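Local atomic coordinates of lysozyme M1 (PDB entry 1JFX), a protein that hydrolyses the beta-1,4 linkages between N-acetylmuramic acid and N-acetylglucosamine in bacterial cell-wall peptidoglycan, and also has diacetylmuramidase activity. Residues 118-123 with 152-157. Residues are numbered along the deposited sequence; the frame is centred on the assembly and turned at random.
Sequences TWINDF and NGMAAK
Ile120 and Met154 form the apolar half of this contact. The gamma-methyl CG2 of Ile120 meets the last three atoms of the methionine chain, with Met154 CE at 4.0 Å and Met154 SD at 4.1 Å. The methionine chain is bent at chi2 and again at chi3 (-72°), so that CG, SD and CE all lie at nearly the same distance from that methyl. Trp144 of helix 141-148 touches both side chains. Lys157 reaches across beside this pair. Beyond CG its chain is extended, which brings NZ to the side chain of Asn121. Asn121 holds CG anti to its own backbone N (chi1 -164°), and its amide end comes nearer the loop with OD1 facing the lysine. NZ of Lys157 lies 2.5 Å from OD1 of Asn121, too short to be read with confidence. Residues 118-123 belong to helix 113-131, an outer helix of the family 25 beta-alpha barrel. Residues 152-157 lie in the loop between helix 141-148 and strand 160-163, with a type I turn from Asn152 to Ala155. One water bridges the polar side: it donates to the backbone O of Asn121 (2.9 Å) and accepts from NZ of Lys157 (3.1 Å). Ile120 also packs on Ile99, which sits between the predicted active-site residues Asp98 and Glu100.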
loop_
_atom_site.group_PDB
_atom_site.type_symbol
_atom_site.label_atom_id
_atom_site.label_comp_id
_atom_site.label_asym_id
_atom_site.label_seq_id
_atom_site.Cartn_x
_atom_site.Cartn_y
_atom_site.Cartn_z
ATOM N N THR A 118 8.343 13.214 -11.241
ATOM C CA THR A 118 7.264 13.395 -12.205
ATOM C C THR A 118 6.404 12.143 -12.296
ATOM O O THR A 118 5.176 12.232 -12.320
ATOM C CB THR A 118 7.831 13.729 -13.597
ATOM O OG1 THR A 118 8.501 14.993 -13.530
ATOM C CG2 THR A 118 6.708 13.810 -14.651
ATOM N N TRP A 119 7.050 10.984 -12.337
ATOM C CA TRP A 119 6.331 9.713 -12.442
ATOM C C TRP A 119 5.361 9.532 -11.266
ATOM O O TRP A 119 4.191 9.160 -11.451
ATOM C CB TRP A 119 7.344 8.553 -12.484
ATOM C CG TRP A 119 6.772 7.247 -13.017
ATOM C CD1 TRP A 119 6.910 6.756 -14.283
ATOM C CD2 TRP A 119 5.960 6.296 -12.304
ATOM N NE1 TRP A 119 6.237 5.560 -14.409
ATOM C CE2 TRP A 119 5.643 5.257 -13.208
ATOM C CE3 TRP A 119 5.468 6.224 -10.987
ATOM C CZ2 TRP A 119 4.853 4.158 -12.840
ATOM C CZ3 TRP A 119 4.681 5.128 -10.619
ATOM C CH2 TRP A 119 4.382 4.115 -11.543
ATOM N N ILE A 120 5.853 9.784 -10.056
ATOM C CA ILE A 120 5.035 9.643 -8.853
ATOM C C ILE A 120 3.918 10.690 -8.854
ATOM O O ILE A 120 2.775 10.396 -8.511
ATOM C CB ILE A 120 5.919 9.786 -7.586
ATOM C CG1 ILE A 120 6.878 8.594 -7.494
ATOM C CG2 ILE A 120 5.042 9.881 -6.336
ATOM C CD1 ILE A 120 8.059 8.810 -6.540
ATOM N N ASN A 121 4.242 11.911 -9.258
ATOM C CA ASN A 121 3.229 12.960 -9.297
ATOM C C ASN A 121 2.130 12.590 -10.300
ATOM O O ASN A 121 0.936 12.813 -10.051
ATOM C CB ASN A 121 3.859 14.288 -9.710
ATOM C CG ASN A 121 2.966 15.461 -9.398
ATOM O OD1 ASN A 121 2.641 15.707 -8.236
ATOM N ND2 ASN A 121 2.556 16.188 -10.425
ATOM N N ASP A 122 2.536 12.020 -11.434
ATOM C CA ASP A 122 1.585 11.626 -12.464
ATOM C C ASP A 122 0.686 10.492 -11.971
ATOM O O ASP A 122 -0.524 10.491 -12.229
ATOM C CB ASP A 122 2.312 11.190 -13.742
ATOM C CG ASP A 122 2.925 12.361 -14.505
ATOM O OD1 ASP A 122 2.626 13.528 -14.169
ATOM O OD2 ASP A 122 3.690 12.100 -15.464
ATOM N N PHE A 123 1.270 9.519 -11.280
ATOM C CA PHE A 123 0.478 8.416 -10.758
ATOM C C PHE A 123 -0.526 8.967 -9.745
ATOM O O PHE A 123 -1.709 8.612 -9.759
ATOM C CB PHE A 123 1.377 7.352 -10.103
ATOM C CG PHE A 123 0.655 6.068 -9.756
ATOM C CD1 PHE A 123 -0.213 6.001 -8.664
ATOM C CD2 PHE A 123 0.833 4.927 -10.538
ATOM C CE1 PHE A 123 -0.897 4.801 -8.362
ATOM C CE2 PHE A 123 0.169 3.733 -10.247
ATOM C CZ PHE A 123 -0.702 3.666 -9.156
ATOM N N ASN A 152 10.272 16.333 -0.826
ATOM C CA ASN A 152 9.204 16.702 0.108
ATOM C C ASN A 152 7.878 16.955 -0.633
ATOM O O ASN A 152 6.861 17.265 -0.019
ATOM C CB ASN A 152 9.571 17.980 0.887
ATOM C CG ASN A 152 8.507 18.369 1.924
ATOM O OD1 ASN A 152 8.261 17.637 2.885
ATOM N ND2 ASN A 152 7.874 19.526 1.729
ATOM N N GLY A 153 7.897 16.792 -1.951
ATOM C CA GLY A 153 6.729 17.075 -2.766
ATOM C C GLY A 153 5.436 16.313 -2.565
ATOM O O GLY A 153 4.379 16.742 -3.049
ATOM N N MET A 154 5.496 15.184 -1.874
ATOM C CA MET A 154 4.282 14.413 -1.643
ATOM C C MET A 154 3.822 14.530 -0.206
ATOM O O MET A 154 2.854 13.889 0.175
ATOM C CB MET A 154 4.504 12.931 -1.979
ATOM C CG MET A 154 4.924 12.681 -3.410
ATOM S SD MET A 154 3.736 13.326 -4.615
ATOM C CE MET A 154 2.371 12.158 -4.428
ATOM N N ALA A 155 4.499 15.359 0.594
ATOM C CA ALA A 155 4.126 15.501 2.002
ATOM C C ALA A 155 2.658 15.847 2.225
ATOM O O ALA A 155 2.022 15.309 3.136
ATOM C CB ALA A 155 5.021 16.547 2.686
ATOM N N ALA A 156 2.105 16.725 1.394
ATOM C CA ALA A 156 0.704 17.104 1.565
ATOM C C ALA A 156 -0.223 16.369 0.613
ATOM O O ALA A 156 -1.425 16.633 0.601
ATOM C CB ALA A 156 0.541 18.611 1.382
ATOM N N LYS A 157 0.323 15.440 -0.166
ATOM C CA LYS A 157 -0.478 14.712 -1.151
ATOM C C LYS A 157 -0.746 13.240 -0.877
ATOM O O LYS A 157 -1.802 12.737 -1.237
ATOM C CB LYS A 157 0.177 14.791 -2.526
ATOM C CG LYS A 157 0.093 16.135 -3.219
ATOM C CD LYS A 157 0.737 16.007 -4.588
ATOM C CE LYS A 157 0.513 17.225 -5.450
ATOM N NZ LYS A 157 1.247 17.061 -6.737
HETATM O O HOH W 1 -0.221 14.912 -8.371
#